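Poly-beta-hydroxybuterate polymerase (Cupriavidus necator, PDB 5T6O) polymerises hydroxybutyryl units into polyhydroxybutyrate, probably through acyltransferase chemistry, this chain being the catalytic domain of the class I synthase. Local coordinates at residues S76-D81 and G382-A387; G276-H281 and F301-S306; S322-D327 and A338-H343. The protein carries 1 engineered substitution. All blocks are in the same frame, centred on the assembly; numbering follows the deposited sequence.

Contact 1: S76-D81 and G382-A387; sequences SWRNPD and GRYVKA
R78 and Y384 have their CA atoms 5.3 Å apart where residues 76-81 run off the end of strand 72-77 and residues 382-387 coil through a helix-like turn; no direct backbone-to-backbone bond joins the two. Over one face of the Y384 ring lies R78 CD, offset toward the rim and 4.0 Å from the centroid, a CH-pi contact. R78 CB already meets the CD2-CE2 side of the ring, and the bend at chi2 (99°) brings CD back over it. The guanidinium plane is turned 50° from the ring; R78 CZ is 5.9 Å from the centroid of the Y384 ring, too far for more than a weak cation-pi attraction, and D81 (R78 NH2 to D81 OD2, 3.0 Å) and E21 hold the group. Y384 OH reaches N20 O. N79 ND2 makes the direct bond, 3.0 Å from A387 O and nearly straight (173° at the hydrogen), rising out of the carbonyl plane; K49 shares that oxygen, while N79 OD1 takes N231 N. Waters bridge S76 OG to V385 N and N79 N to Y384 O. The C-terminal tail is thus fastened against the end of a central-sheet strand of the alpha/beta hydrolase fold.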
loop_
_atom_site.group_PDB
_atom_site.type_symbol
_atom_site.label_atom_id
_atom_site.label_comp_id
_atom_site.label_asym_id
_atom_site.label_seq_id
_atom_site.Cartn_x
_atom_site.Cartn_y
_atom_site.Cartn_z
ATOM N N SER A 76 -36.893 1.691 -9.349
ATOM C CA SER A 76 -36.459 3.010 -9.802
ATOM C C SER A 76 -36.773 4.008 -8.693
ATOM O O SER A 76 -37.940 4.331 -8.456
ATOM C CB SER A 76 -37.152 3.400 -11.107
ATOM O OG SER A 76 -36.796 4.711 -11.487
ATOM N N TRP A 77 -35.730 4.499 -8.023
ATOM C CA TRP A 77 -35.921 5.302 -6.821
ATOM C C TRP A 77 -36.453 6.687 -7.155
ATOM O O TRP A 77 -36.060 7.304 -8.152
ATOM C CB TRP A 77 -34.598 5.465 -6.078
ATOM C CG TRP A 77 -34.000 4.181 -5.592
ATOM C CD1 TRP A 77 -33.066 3.408 -6.215
ATOM C CD2 TRP A 77 -34.288 3.551 -4.353
ATOM N NE1 TRP A 77 -32.752 2.321 -5.430
ATOM C CE2 TRP A 77 -33.491 2.389 -4.277
ATOM C CE3 TRP A 77 -35.146 3.860 -3.293
ATOM C CZ2 TRP A 77 -33.529 1.529 -3.179
ATOM C CZ3 TRP A 77 -35.174 3.008 -2.196
ATOM C CH2 TRP A 77 -34.380 1.858 -2.152
ATOM N N ARG A 78 -37.333 7.181 -6.292
ATOM C CA ARG A 78 -37.677 8.595 -6.312
ATOM C C ARG A 78 -36.416 9.426 -6.094
ATOM O O ARG A 78 -35.515 9.023 -5.357
ATOM C CB ARG A 78 -38.699 8.888 -5.211
ATOM C CG ARG A 78 -39.132 10.343 -5.108
ATOM C CD ARG A 78 -40.441 10.548 -5.805
ATOM N NE ARG A 78 -40.928 11.910 -5.608
ATOM C CZ ARG A 78 -41.674 12.300 -4.574
ATOM N NH1 ARG A 78 -42.017 11.431 -3.629
ATOM N NH2 ARG A 78 -42.080 13.567 -4.486
ATOM N N ASN A 79 -36.332 10.569 -6.770
ATOM C CA ASN A 79 -35.280 11.530 -6.456
ATOM C C ASN A 79 -35.877 12.490 -5.431
ATOM O O ASN A 79 -36.678 13.349 -5.800
ATOM C CB ASN A 79 -34.810 12.261 -7.719
ATOM C CG ASN A 79 -33.416 12.837 -7.567
ATOM O OD1 ASN A 79 -32.860 12.817 -6.474
ATOM N ND2 ASN A 79 -32.847 13.355 -8.662
ATOM N N PRO A 80 -35.554 12.353 -4.143
ATOM C CA PRO A 80 -36.366 13.008 -3.109
ATOM C C PRO A 80 -36.343 14.526 -3.208
ATOM O O PRO A 80 -35.328 15.138 -3.550
ATOM C CB PRO A 80 -35.735 12.525 -1.795
ATOM C CG PRO A 80 -34.425 11.991 -2.163
ATOM C CD PRO A 80 -34.520 11.486 -3.562
ATOM N N ASP A 81 -37.495 15.121 -2.919
ATOM C CA ASP A 81 -37.683 16.555 -2.819
ATOM C C ASP A 81 -37.867 16.929 -1.354
ATOM O O ASP A 81 -37.678 16.102 -0.454
ATOM C CB ASP A 81 -38.881 17.000 -3.665
ATOM C CG ASP A 81 -40.183 16.323 -3.251
ATOM O OD1 ASP A 81 -40.266 15.749 -2.144
ATOM O OD2 ASP A 81 -41.143 16.367 -4.042
ATOM N N GLY A 382 -40.158 5.305 -16.848
ATOM C CA GLY A 382 -40.928 5.957 -15.806
ATOM C C GLY A 382 -40.497 7.397 -15.570
ATOM O O GLY A 382 -39.414 7.831 -15.957
ATOM N N ARG A 383 -41.373 8.152 -14.908
ATOM C CA ARG A 383 -41.080 9.568 -14.703
ATOM C C ARG A 383 -40.174 9.833 -13.497
ATOM O O ARG A 383 -39.521 10.887 -13.464
ATOM C CB ARG A 383 -42.390 10.368 -14.580
ATOM C CG ARG A 383 -43.147 10.178 -13.284
ATOM C CD ARG A 383 -44.584 10.728 -13.389
ATOM N NE ARG A 383 -45.281 10.636 -12.108
ATOM C CZ ARG A 383 -45.877 9.537 -11.650
ATOM N NH1 ARG A 383 -45.891 8.418 -12.373
ATOM N NH2 ARG A 383 -46.469 9.560 -10.461
ATOM N N TYR A 384 -40.101 8.926 -12.507
ATOM C CA TYR A 384 -39.233 9.210 -11.357
ATOM C C TYR A 384 -37.785 9.392 -11.789
ATOM O O TYR A 384 -37.105 10.317 -11.325
ATOM C CB TYR A 384 -39.298 8.110 -10.289
ATOM C CG TYR A 384 -40.559 8.075 -9.443
ATOM C CD1 TYR A 384 -41.744 8.674 -9.883
ATOM C CD2 TYR A 384 -40.570 7.415 -8.207
ATOM C CE1 TYR A 384 -42.900 8.624 -9.120
ATOM C CE2 TYR A 384 -41.727 7.366 -7.426
ATOM C CZ TYR A 384 -42.887 7.966 -7.901
ATOM O OH TYR A 384 -44.038 7.921 -7.153
ATOM N N VAL A 385 -37.294 8.528 -12.683
ATOM C CA VAL A 385 -35.875 8.572 -13.033
ATOM C C VAL A 385 -35.529 9.847 -13.805
ATOM O O VAL A 385 -34.354 10.227 -13.873
ATOM C CB VAL A 385 -35.480 7.310 -13.829
ATOM C CG1 VAL A 385 -36.127 7.333 -15.212
ATOM C CG2 VAL A 385 -33.933 7.177 -13.925
ATOM N N LYS A 386 -36.531 10.534 -14.375
ATOM C CA LYS A 386 -36.277 11.762 -15.121
ATOM C C LYS A 386 -36.195 12.995 -14.230
ATOM O O LYS A 386 -35.820 14.068 -14.717
ATOM C CB LYS A 386 -37.371 11.973 -16.181
ATOM C CG LYS A 386 -37.437 10.830 -17.192
ATOM C CD LYS A 386 -38.619 10.976 -18.170
ATOM C CE LYS A 386 -38.671 9.760 -19.091
ATOM N NZ LYS A 386 -39.759 9.824 -20.092
ATOM N N ALA A 387 -36.537 12.874 -12.951
ATOM C CA ALA A 387 -36.573 14.030 -12.066
ATOM C C ALA A 387 -35.155 14.433 -11.682
ATOM O O ALA A 387 -34.353 13.595 -11.255
ATOM C CB ALA A 387 -37.398 13.728 -10.813
HETATM O O HOH W 1 -38.614 5.971 -13.084
HETATM O O HOH W 2 -38.161 11.134 -8.752
#

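Contact 2: G276-H281 and F301-S306; sequences GSREDH and FVLGAS. With SO4 (sulfate ion), chain B.
Parallel strands pair G276 with L303 and S277 with G304: G304 N donates to G276 O at 2.8 Å, G276 N to V302 O at 3.2 Å and R278 N to G304 O at 2.8 Å. A further bond follows, E279 N to S306 O at 2.9 Å, the donor 47° out of the carbonyl plane. A water satisfies S306 N and donates to E279 OE2. A type I turn, closed by D280 N on S277 O, sets D280 where its OD2 bonds H308 ND1, consistent with the Asp-His pair of an alpha/beta hydrolase triad, while its OD1 takes I282 N and V283 N. The chain of R278, extended from CG to NE, offers a sulfate two N-H groups: NE to sulfate O3 at 2.8 Å and NH2 to O1 at 2.6 Å. The ion, probably from the crystallisation liquor, lies at the guanidinium edge and is also bonded by W285 NE1. R278 NH1 pairs with D163 of a neighbouring subunit, another copy of the protein. L303 CD1 packs 3.6 Å from R278 N, beside W285 of helix 285-289 and L337 of helix 333-339, while strand 322-325 flanks 299-304 across from 272-277.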
loop_
_atom_site.group_PDB
_atom_site.type_symbol
_atom_site.label_atom_id
_atom_site.label_comp_id
_atom_site.label_asym_id
_atom_site.label_seq_id
_atom_site.Cartn_x
_atom_site.Cartn_y
_atom_site.Cartn_z
ATOM N N GLY A 276 -17.258 -8.879 -7.353
ATOM C CA GLY A 276 -16.504 -7.644 -7.227
ATOM C C GLY A 276 -15.571 -7.477 -8.412
ATOM O O GLY A 276 -15.306 -8.426 -9.151
ATOM N N SER A 277 -15.067 -6.252 -8.582
ATOM C CA SER A 277 -14.153 -5.926 -9.673
ATOM C C SER A 277 -12.753 -5.626 -9.131
ATOM O O SER A 277 -12.597 -4.917 -8.130
ATOM C CB SER A 277 -14.667 -4.731 -10.482
ATOM O OG SER A 277 -15.906 -5.026 -11.118
ATOM N N ARG A 278 -11.732 -6.141 -9.813
ATOM C CA ARG A 278 -10.399 -6.166 -9.206
ATOM C C ARG A 278 -9.805 -4.769 -9.005
ATOM O O ARG A 278 -9.121 -4.524 -7.999
ATOM C CB ARG A 278 -9.452 -7.014 -10.046
ATOM C CG ARG A 278 -8.111 -7.133 -9.357
ATOM C CD ARG A 278 -7.292 -8.236 -9.935
ATOM N NE ARG A 278 -6.035 -8.339 -9.214
ATOM C CZ ARG A 278 -5.034 -9.106 -9.615
ATOM N NH1 ARG A 278 -5.176 -9.824 -10.725
ATOM N NH2 ARG A 278 -3.904 -9.147 -8.916
ATOM N N GLU A 279 -9.994 -3.855 -9.960
ATOM C CA GLU A 279 -9.425 -2.514 -9.841
ATOM C C GLU A 279 -10.433 -1.508 -9.286
ATOM O O GLU A 279 -10.253 -0.297 -9.458
ATOM C CB GLU A 279 -8.899 -2.017 -11.185
ATOM C CG GLU A 279 -8.101 -3.039 -11.998
ATOM C CD GLU A 279 -6.876 -3.615 -11.299
ATOM O OE1 GLU A 279 -6.299 -2.970 -10.392
ATOM O OE2 GLU A 279 -6.472 -4.734 -11.689
ATOM N N ASP A 280 -11.491 -1.987 -8.647
ATOM C CA ASP A 280 -12.529 -1.122 -8.095
ATOM C C ASP A 280 -12.006 -0.492 -6.810
ATOM O O ASP A 280 -11.677 -1.210 -5.863
ATOM C CB ASP A 280 -13.783 -1.961 -7.837
ATOM C CG ASP A 280 -15.005 -1.135 -7.475
ATOM O OD1 ASP A 280 -14.871 0.046 -7.094
ATOM O OD2 ASP A 280 -16.116 -1.704 -7.566
ATOM N N HIS A 281 -11.915 0.838 -6.772
ATOM C CA HIS A 281 -11.468 1.539 -5.571
ATOM C C HIS A 281 -12.597 2.275 -4.874
ATOM O O HIS A 281 -12.355 2.990 -3.900
ATOM C CB HIS A 281 -10.330 2.488 -5.918
ATOM C CG HIS A 281 -9.140 1.769 -6.461
ATOM N ND1 HIS A 281 -8.463 0.813 -5.734
ATOM C CD2 HIS A 281 -8.550 1.807 -7.678
ATOM C CE1 HIS A 281 -7.484 0.315 -6.468
ATOM N NE2 HIS A 281 -7.514 0.904 -7.652
ATOM N N PHE A 301 -18.124 -16.686 -5.132
ATOM C CA PHE A 301 -17.478 -15.390 -5.316
ATOM C C PHE A 301 -16.794 -15.358 -6.675
ATOM O O PHE A 301 -16.077 -16.299 -7.034
ATOM C CB PHE A 301 -16.452 -15.077 -4.227
ATOM C CG PHE A 301 -15.905 -13.678 -4.335
ATOM C CD1 PHE A 301 -16.569 -12.620 -3.731
ATOM C CD2 PHE A 301 -14.757 -13.420 -5.071
ATOM C CE1 PHE A 301 -16.085 -11.330 -3.852
ATOM C CE2 PHE A 301 -14.263 -12.133 -5.196
ATOM C CZ PHE A 301 -14.933 -11.086 -4.585
ATOM N N VAL A 302 -17.006 -14.274 -7.419
ATOM C CA VAL A 302 -16.440 -14.123 -8.753
ATOM C C VAL A 302 -15.850 -12.725 -8.860
ATOM O O VAL A 302 -16.482 -11.745 -8.455
ATOM C CB VAL A 302 -17.487 -14.381 -9.853
ATOM C CG1 VAL A 302 -16.913 -14.059 -11.226
ATOM C CG2 VAL A 302 -17.965 -15.830 -9.791
ATOM N N LEU A 303 -14.625 -12.644 -9.369
ATOM C CA LEU A 303 -13.877 -11.401 -9.500
ATOM C C LEU A 303 -13.780 -11.043 -10.978
ATOM O O LEU A 303 -13.244 -11.828 -11.766
ATOM C CB LEU A 303 -12.477 -11.568 -8.910
ATOM C CG LEU A 303 -11.542 -10.363 -8.855
ATOM C CD1 LEU A 303 -12.171 -9.278 -8.008
ATOM C CD2 LEU A 303 -10.194 -10.804 -8.265
ATOM N N GLY A 304 -14.297 -9.876 -11.350
ATOM C CA GLY A 304 -14.137 -9.377 -12.703
ATOM C C GLY A 304 -12.925 -8.472 -12.801
ATOM O O GLY A 304 -12.542 -7.823 -11.842
ATOM N N ALA A 305 -12.311 -8.438 -13.981
ATOM C CA ALA A 305 -11.220 -7.501 -14.186
ATOM C C ALA A 305 -11.758 -6.073 -14.313
ATOM O O ALA A 305 -12.940 -5.855 -14.592
ATOM C CB ALA A 305 -10.417 -7.870 -15.438
ATOM N N SER A 306 -10.869 -5.103 -14.048
ATOM C CA SER A 306 -11.049 -3.666 -14.284
ATOM C C SER A 306 -11.806 -2.954 -13.158
ATOM O O SER A 306 -11.918 -3.478 -12.043
ATOM C CB SER A 306 -11.732 -3.413 -15.641
ATOM O OG SER A 306 -11.498 -2.074 -16.073
HETATM S S SO4 B . -4.615 -7.113 -5.970
HETATM O O1 SO4 B . -3.944 -8.339 -6.398
HETATM O O2 SO4 B . -3.593 -6.120 -5.639
HETATM O O3 SO4 B . -5.449 -6.593 -7.054
HETATM O O4 SO4 B . -5.435 -7.398 -4.790
HETATM O O HOH W 3 -8.088 -6.151 -13.482
#

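Contact 3: S322-D327 and A338-H343; sequences SHWTND and AGAIEH
H323 and H343 form an antiparallel hydrogen-bonded pair, H343 N to H323 O at 2.7 Å, and T325 with I341 forms the next, I341 N reaching T325 O at 2.9 Å; the strand axes approach to 4.6 Å with their directions 148° apart. Between them W324 and E342 make a non-hydrogen-bonded pair, their side chains side by side. E342 CB lies over the indole, 3.9 Å from the centroid of the W324 five-membered ring; with CG anti to the backbone N (chi1 -167°) and the chain extended, CG and the carboxylate continue along the indole, the carboxylate plane 20° from it. E342 OE2 receives S322 OG at 2.7 Å on its anti lone pair; OE1 goes to R321 of a neighbouring subunit, another copy of the protein. On the other face, H343 CB lies over the H323 ring, 4.0 Å from its centroid, and H343 NE2 meets T325 OG1 at 2.7 Å, the hydroxyl in plane at the ring edge. H323 ND1 is taken by G345 O. The arrangement is an antiparallel strand pair connected through helix 333-339, with 341-344 the outermost strand of the hydrolase-type sheet within this chain, where the E342 backbone bonds a further subunit.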
loop_
_atom_site.group_PDB
_atom_site.type_symbol
_atom_site.label_atom_id
_atom_site.label_comp_id
_atom_site.label_asym_id
_atom_site.label_seq_id
_atom_site.Cartn_x
_atom_site.Cartn_y
_atom_site.Cartn_z
ATOM N N SER A 322 -11.586 -10.161 -18.575
ATOM C CA SER A 322 -11.469 -11.504 -18.023
ATOM C C SER A 322 -12.140 -11.511 -16.652
ATOM O O SER A 322 -12.624 -10.479 -16.175
ATOM C CB SER A 322 -9.998 -11.924 -17.944
ATOM O OG SER A 322 -9.257 -11.041 -17.115
ATOM N N HIS A 323 -12.160 -12.686 -16.018
ATOM C CA HIS A 323 -12.694 -12.823 -14.667
ATOM C C HIS A 323 -12.091 -14.069 -14.032
ATOM O O HIS A 323 -11.627 -14.977 -14.727
ATOM C CB HIS A 323 -14.230 -12.895 -14.671
ATOM C CG HIS A 323 -14.773 -14.103 -15.375
ATOM N ND1 HIS A 323 -14.855 -14.194 -16.750
ATOM C CD2 HIS A 323 -15.259 -15.272 -14.890
ATOM C CE1 HIS A 323 -15.377 -15.365 -17.081
ATOM N NE2 HIS A 323 -15.626 -16.039 -15.970
ATOM N N TRP A 324 -12.083 -14.098 -12.700
ATOM C CA TRP A 324 -11.498 -15.209 -11.944
ATOM C C TRP A 324 -12.575 -15.981 -11.189
ATOM O O TRP A 324 -13.513 -15.385 -10.653
ATOM C CB TRP A 324 -10.471 -14.718 -10.916
ATOM C CG TRP A 324 -9.190 -14.168 -11.465
ATOM C CD1 TRP A 324 -7.981 -14.817 -11.556
ATOM C CD2 TRP A 324 -8.976 -12.843 -11.959
ATOM N NE1 TRP A 324 -7.033 -13.970 -12.086
ATOM C CE2 TRP A 324 -7.619 -12.757 -12.348
ATOM C CE3 TRP A 324 -9.803 -11.722 -12.121
ATOM C CZ2 TRP A 324 -7.074 -11.595 -12.893
ATOM C CZ3 TRP A 324 -9.256 -10.564 -12.652
ATOM C CH2 TRP A 324 -7.901 -10.512 -13.035
ATOM N N THR A 325 -12.408 -17.308 -11.096
ATOM C CA THR A 325 -13.271 -18.133 -10.266
ATOM C C THR A 325 -12.422 -19.000 -9.347
ATOM O O THR A 325 -11.281 -19.354 -9.666
ATOM C CB THR A 325 -14.204 -19.046 -11.096
ATOM O OG1 THR A 325 -13.423 -19.972 -11.866
ATOM C CG2 THR A 325 -15.117 -18.222 -12.027
ATOM N N ASN A 326 -13.002 -19.338 -8.197
ATOM C CA ASN A 326 -12.399 -20.291 -7.266
ATOM C C ASN A 326 -13.507 -20.766 -6.341
ATOM O O ASN A 326 -14.131 -19.947 -5.660
ATOM C CB ASN A 326 -11.248 -19.643 -6.480
ATOM C CG ASN A 326 -10.529 -20.625 -5.545
ATOM O OD1 ASN A 326 -10.898 -21.796 -5.428
ATOM N ND2 ASN A 326 -9.474 -20.140 -4.886
ATOM N N ASP A 327 -13.768 -22.078 -6.329
ATOM C CA ASP A 327 -14.839 -22.626 -5.502
ATOM C C ASP A 327 -14.481 -22.648 -4.024
ATOM O O ASP A 327 -15.386 -22.640 -3.184
ATOM C CB ASP A 327 -15.201 -24.038 -5.968
ATOM C CG ASP A 327 -15.958 -24.043 -7.284
ATOM O OD1 ASP A 327 -16.125 -22.960 -7.887
ATOM O OD2 ASP A 327 -16.379 -25.135 -7.726
ATOM N N ALA A 338 -4.930 -16.512 -5.082
ATOM C CA ALA A 338 -3.807 -17.390 -5.405
ATOM C C ALA A 338 -4.272 -18.701 -6.031
ATOM O O ALA A 338 -3.585 -19.257 -6.898
ATOM C CB ALA A 338 -2.973 -17.665 -4.152
ATOM N N GLY A 339 -5.427 -19.215 -5.607
ATOM C CA GLY A 339 -5.955 -20.445 -6.166
ATOM C C GLY A 339 -6.938 -20.251 -7.293
ATOM O O GLY A 339 -7.395 -21.231 -7.893
ATOM N N ALA A 340 -7.259 -18.999 -7.611
ATOM C CA ALA A 340 -8.251 -18.695 -8.636
ATOM C C ALA A 340 -7.718 -18.943 -10.045
ATOM O O ALA A 340 -6.519 -18.825 -10.315
ATOM C CB ALA A 340 -8.701 -17.240 -8.507
ATOM N N ILE A 341 -8.628 -19.312 -10.943
ATOM C CA ILE A 341 -8.329 -19.484 -12.361
ATOM C C ILE A 341 -8.877 -18.280 -13.109
ATOM O O ILE A 341 -10.019 -17.867 -12.877
ATOM C CB ILE A 341 -8.939 -20.782 -12.915
ATOM C CG1 ILE A 341 -8.685 -21.950 -11.965
ATOM C CG2 ILE A 341 -8.359 -21.090 -14.292
ATOM C CD1 ILE A 341 -7.238 -22.334 -11.855
ATOM N N GLU A 342 -8.078 -17.726 -14.015
ATOM C CA GLU A 342 -8.531 -16.614 -14.845
ATOM C C GLU A 342 -9.160 -17.138 -16.134
ATOM O O GLU A 342 -8.575 -17.980 -16.824
ATOM C CB GLU A 342 -7.361 -15.682 -15.171
ATOM C CG GLU A 342 -7.813 -14.365 -15.760
ATOM C CD GLU A 342 -6.669 -13.413 -16.057
ATOM O OE1 GLU A 342 -5.497 -13.759 -15.791
ATOM O OE2 GLU A 342 -6.957 -12.305 -16.553
ATOM N N HIS A 343 -10.345 -16.634 -16.463
ATOM C CA HIS A 343 -11.056 -17.030 -17.670
ATOM C C HIS A 343 -11.205 -15.834 -18.596
ATOM O O HIS A 343 -11.372 -14.699 -18.145
ATOM C CB HIS A 343 -12.447 -17.576 -17.348
ATOM C CG HIS A 343 -12.451 -18.635 -16.296
ATOM N ND1 HIS A 343 -12.148 -19.952 -16.564
ATOM C CD2 HIS A 343 -12.719 -18.572 -14.972
ATOM C CE1 HIS A 343 -12.219 -20.655 -15.448
ATOM N NE2 HIS A 343 -12.569 -19.842 -14.467
#

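In the fold
All three contacts reach one central sheet. Contact 2 is the buried one, joining neighbouring parallel strands, whereas contacts 1 and 3 are partly buried and lie on opposite sides of the chain's centre, their centres about 39 Å apart. Contacts 2 and 3 touch: strand 322-325 adds to strand 299-304 through L303 O to W324 N at 2.7 Å, and W324 CZ2 packs on R278 NH1 at 3.4 Å. Contact 1 closes a long loop of chain within which both others are nested. Chemistry follows place: backbone pairing dominates contact 2, contact 3 adds side-chain hydrogen bonds and CH-pi contacts to its backbone pairing, and contact 1 relies on side chains and waters. Contacts 2 and 3 meet other subunits; contact 1 touches none.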